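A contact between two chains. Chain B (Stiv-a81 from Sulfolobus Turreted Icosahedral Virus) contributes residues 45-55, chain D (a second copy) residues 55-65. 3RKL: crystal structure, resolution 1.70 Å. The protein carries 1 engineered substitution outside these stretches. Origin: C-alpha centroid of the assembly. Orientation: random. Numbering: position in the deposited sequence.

Chain B, residues 45-55: KLSQYEEEVDT
Chain D, residues 55-65: TELYNLLHEYA

A small, mainly van der Waals contact joins the two copies: one side of a helix in chain D packs against a mostly non-helical segment of chain B through leucine, tyrosine and acidic side chains that contribute both methylenes and carboxylate oxygens, with no clear hydrogen bond between the stretches. About 310 Å² is buried, both sides summed.

The chain D stretch is helical, with phi/psi near -60/-42 and i to i+4 bonds such as Leu D60 N to Glu D56 O (2.9 Å) and Tyr D64 N to Leu D60 O (3.0 Å). Glu D56, Leu D60 and Tyr D64, spaced four residues apart, therefore form a stripe whose CA-to-CB bonds all point toward chain B. Lys B45 and Leu B46 are helical, and Leu B46 O accepts from both Tyr B49 N and Glu B50 N, each at 2.9 Å, holding the backbone in a turn. The chain extends at Glu B50 (-104/117), turns at Glu B51 (-62/-37), and is extended again from Glu B52 to Asp B54, whose phi/psi is -36/124. Asp B54 occupies the N-cap position of the next helix, but its side chain makes no capping bond. The stretches run in opposite senses: the CA of Leu B46 lies 10.0 Å from the CA of Tyr D64, and the CA of Asp B54 lies 9.1 Å from the CA of Glu D56.

Tyr D64 (chi1 -81°, m; chi2 -89°) reaches farthest into the contact and has the largest covered area, 82 Å². Its long, flat side chain bridges the gap between backbones. Leu B46 (m, t) approaches it obliquely, with Leu B46 CD2 3.5 Å from Tyr D64 CZ, an apolar match between buried residues. The phenol oxygen lies against Tyr B49 and Glu B50: Tyr D64 OH is 3.0 Å from Glu B50 CG and 4.0 Å from Tyr B49 CB. Tyr B49 (m, chi2 -84°) starts toward chain D, but its ring leads away and its hydroxyl bonds elsewhere in the structure.

Glu B50 (chi1 -60°, m; chi2 -145°, between wells) lays its methylene group beside the phenol and directs its carboxylate toward chain D. Glu B50 OE2 sits at the edge of the Tyr D64 ring, 3.3 Å from Tyr D64 OH, and 4.1 Å from Leu D60 CD2.

Leu D60 (m, t), buried, fills the middle of the stripe. Leu D60 CD1 lies 3.2 Å from Asp B54 OD2, while Leu D60 CD2 is near both acids, 3.9 Å from Asp B54 OD2 and 4.1 Å from Glu B50 OE2. Asp B54 has chi1 -95°, between wells, and its OD2 also lies 3.3 Å from Glu D56 CG. Glu D56 (t, p, chi3 60°) thus offers a methylene, while its OE2 stands 3.8 Å from Asp B54 OD2, a close pairing of like charges that cannot add attraction. Asp B54 OD2 and Glu B50 OE1 are buried by the contact without a polar partner.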

# COMPACT_ATOMS: atom_id res chain seq x y z
N LYS B 45 -6.05 7.96 12.74
CA LYS B 45 -5.52 6.81 13.49
C LYS B 45 -5.45 7.09 14.99
O LYS B 45 -5.71 6.21 15.82
CB LYS B 45 -4.13 6.40 13.00
CG LYS B 45 -4.09 5.82 11.59
CD LYS B 45 -4.98 4.56 11.45
CE LYS B 45 -4.91 3.96 10.05
NZ LYS B 45 -6.11 3.13 9.76
N LEU B 46 -5.07 8.32 15.34
CA LEU B 46 -4.95 8.70 16.76
C LEU B 46 -6.30 8.80 17.44
O LEU B 46 -6.39 8.64 18.66
CB LEU B 46 -4.22 10.02 16.93
CG LEU B 46 -2.70 9.97 16.87
CD1 LEU B 46 -2.12 11.36 16.76
CD2 LEU B 46 -2.13 9.24 18.08
N SER B 47 -7.35 9.06 16.67
CA SER B 47 -8.69 9.25 17.23
C SER B 47 -9.21 8.01 17.96
O SER B 47 -10.11 8.10 18.79
CB SER B 47 -9.68 9.66 16.14
OG SER B 47 -10.03 8.55 15.34
N GLN B 48 -8.63 6.85 17.64
CA GLN B 48 -8.97 5.60 18.32
C GLN B 48 -8.48 5.55 19.78
O GLN B 48 -9.02 4.81 20.60
CB GLN B 48 -8.44 4.41 17.51
CG GLN B 48 -8.36 3.08 18.28
CD GLN B 48 -8.85 1.88 17.50
OE1 GLN B 48 -8.68 1.80 16.28
NE2 GLN B 48 -9.46 0.93 18.20
N TYR B 49 -7.45 6.34 20.09
CA TYR B 49 -6.82 6.31 21.43
C TYR B 49 -6.86 7.63 22.19
O TYR B 49 -6.78 7.64 23.41
CB TYR B 49 -5.37 5.83 21.32
CG TYR B 49 -5.27 4.42 20.79
CD1 TYR B 49 -5.41 3.33 21.63
CD2 TYR B 49 -5.08 4.18 19.43
CE1 TYR B 49 -5.34 2.04 21.15
CE2 TYR B 49 -5.01 2.90 18.94
CZ TYR B 49 -5.14 1.83 19.81
OH TYR B 49 -5.08 0.55 19.31
N GLU B 50 -6.96 8.74 21.46
CA GLU B 50 -7.00 10.06 22.07
C GLU B 50 -8.42 10.60 22.04
O GLU B 50 -9.00 10.80 20.96
CB GLU B 50 -6.03 11.01 21.36
CG GLU B 50 -4.58 10.53 21.41
CD GLU B 50 -3.57 11.67 21.53
OE1 GLU B 50 -3.63 12.62 20.72
OE2 GLU B 50 -2.71 11.61 22.44
N GLU B 51 -8.98 10.82 23.23
CA GLU B 51 -10.33 11.35 23.42
C GLU B 51 -10.45 12.75 22.81
O GLU B 51 -11.50 13.12 22.28
CB GLU B 51 -10.70 11.38 24.91
CG GLU B 51 -12.09 10.83 25.23
CD GLU B 51 -12.48 10.97 26.70
OE1 GLU B 51 -13.60 10.56 27.06
OE2 GLU B 51 -11.67 11.50 27.49
N GLU B 52 -9.38 13.53 22.94
CA GLU B 52 -9.20 14.76 22.16
C GLU B 52 -7.88 14.63 21.40
O GLU B 52 -6.81 14.67 22.00
CB GLU B 52 -9.13 15.99 23.06
CG GLU B 52 -10.44 16.33 23.77
CD GLU B 52 -11.40 17.12 22.90
OE1 GLU B 52 -11.07 18.27 22.55
OE2 GLU B 52 -12.49 16.60 22.59
N VAL B 53 -7.96 14.47 20.08
CA VAL B 53 -6.76 14.48 19.24
C VAL B 53 -6.16 15.88 19.24
O VAL B 53 -6.88 16.88 19.19
CB VAL B 53 -7.04 14.03 17.79
CG1 VAL B 53 -5.78 14.16 16.94
CG2 VAL B 53 -7.54 12.59 17.77
N ASP B 54 -4.83 15.95 19.32
CA ASP B 54 -4.09 17.21 19.37
C ASP B 54 -4.70 18.34 18.54
O ASP B 54 -4.90 18.22 17.33
CB ASP B 54 -2.63 17.00 18.93
CG ASP B 54 -1.68 16.78 20.11
OD1 ASP B 54 -2.09 16.93 21.28
OD2 ASP B 54 -0.49 16.48 19.86
N THR B 55 -4.97 19.45 19.22
CA THR B 55 -5.16 20.74 18.57
C THR B 55 -3.95 21.07 17.71
O THR B 55 -4.08 21.70 16.66
CB THR B 55 -5.35 21.85 19.63
OG1 THR B 55 -6.43 21.48 20.50
CG2 THR B 55 -5.66 23.19 18.98
N THR D 55 8.04 20.39 18.73
CA THR D 55 8.44 19.46 19.79
C THR D 55 7.35 18.47 20.15
O THR D 55 7.63 17.33 20.51
CB THR D 55 8.87 20.22 21.08
OG1 THR D 55 10.01 21.04 20.78
CG2 THR D 55 9.22 19.26 22.20
N GLU D 56 6.10 18.91 20.03
CA GLU D 56 4.96 18.05 20.34
C GLU D 56 4.97 16.76 19.51
O GLU D 56 4.61 15.71 20.03
CB GLU D 56 3.63 18.77 20.13
CG GLU D 56 2.39 17.96 20.54
CD GLU D 56 2.35 17.64 22.03
OE1 GLU D 56 2.34 18.58 22.84
OE2 GLU D 56 2.33 16.43 22.38
N LEU D 57 5.36 16.85 18.24
CA LEU D 57 5.39 15.67 17.37
C LEU D 57 6.44 14.67 17.84
O LEU D 57 6.18 13.46 17.85
CB LEU D 57 5.61 16.02 15.89
CG LEU D 57 4.49 16.84 15.24
CD1 LEU D 57 4.81 17.06 13.77
CD2 LEU D 57 3.15 16.15 15.40
N TYR D 58 7.61 15.17 18.24
CA TYR D 58 8.66 14.30 18.81
C TYR D 58 8.20 13.65 20.13
O TYR D 58 8.48 12.47 20.39
CB TYR D 58 9.95 15.08 19.05
CG TYR D 58 10.63 15.54 17.79
CD1 TYR D 58 11.56 14.75 17.15
CD2 TYR D 58 10.34 16.79 17.24
CE1 TYR D 58 12.20 15.18 15.98
CE2 TYR D 58 10.96 17.22 16.06
CZ TYR D 58 11.89 16.41 15.45
OH TYR D 58 12.51 16.82 14.29
N ASN D 59 7.51 14.43 20.96
CA ASN D 59 6.94 13.92 22.20
C ASN D 59 5.90 12.82 21.96
O ASN D 59 5.98 11.77 22.59
CB ASN D 59 6.31 15.07 23.01
CG ASN D 59 7.36 15.98 23.62
OD1 ASN D 59 8.39 15.52 24.08
ND2 ASN D 59 7.08 17.28 23.65
N LEU D 60 4.96 13.06 21.04
CA LEU D 60 3.95 12.05 20.68
C LEU D 60 4.62 10.78 20.17
O LEU D 60 4.23 9.66 20.50
CB LEU D 60 2.99 12.56 19.60
CG LEU D 60 1.88 13.55 19.97
CD1 LEU D 60 1.27 14.11 18.69
CD2 LEU D 60 0.82 12.89 20.83
N LEU D 61 5.62 10.96 19.31
CA LEU D 61 6.35 9.82 18.76
C LEU D 61 6.95 8.95 19.84
O LEU D 61 6.81 7.72 19.81
CB LEU D 61 7.44 10.31 17.80
CG LEU D 61 8.40 9.27 17.23
CD1 LEU D 61 7.64 8.19 16.47
CD2 LEU D 61 9.43 9.93 16.32
N HIS D 62 7.60 9.58 20.81
CA HIS D 62 8.23 8.83 21.90
C HIS D 62 7.19 8.16 22.80
O HIS D 62 7.31 6.99 23.16
CB HIS D 62 9.14 9.74 22.72
CG HIS D 62 9.76 9.06 23.90
ND1 HIS D 62 10.51 7.91 23.78
CD2 HIS D 62 9.74 9.36 25.22
CE1 HIS D 62 10.92 7.52 24.97
NE2 HIS D 62 10.47 8.39 25.87
N GLU D 63 6.16 8.92 23.14
CA GLU D 63 5.07 8.45 23.98
C GLU D 63 4.47 7.16 23.42
O GLU D 63 4.38 6.13 24.11
CB GLU D 63 4.03 9.56 24.06
CG GLU D 63 2.75 9.22 24.71
CD GLU D 63 1.81 10.41 24.80
OE1 GLU D 63 2.20 11.53 24.39
OE2 GLU D 63 0.68 10.20 25.29
N TYR D 64 4.06 7.21 22.16
CA TYR D 64 3.45 6.04 21.53
C TYR D 64 4.43 4.87 21.40
O TYR D 64 4.03 3.72 21.55
CB TYR D 64 2.75 6.43 20.21
CG TYR D 64 1.38 7.01 20.52
CD1 TYR D 64 0.29 6.18 20.61
CD2 TYR D 64 1.21 8.37 20.76
CE1 TYR D 64 -0.96 6.67 20.92
CE2 TYR D 64 -0.04 8.88 21.08
CZ TYR D 64 -1.13 8.01 21.16
OH TYR D 64 -2.38 8.46 21.47
N ALA D 65 5.71 5.15 21.17
CA ALA D 65 6.72 4.09 21.15
C ALA D 65 6.89 3.42 22.53
O ALA D 65 7.09 2.21 22.62
CB ALA D 65 8.06 4.62 20.65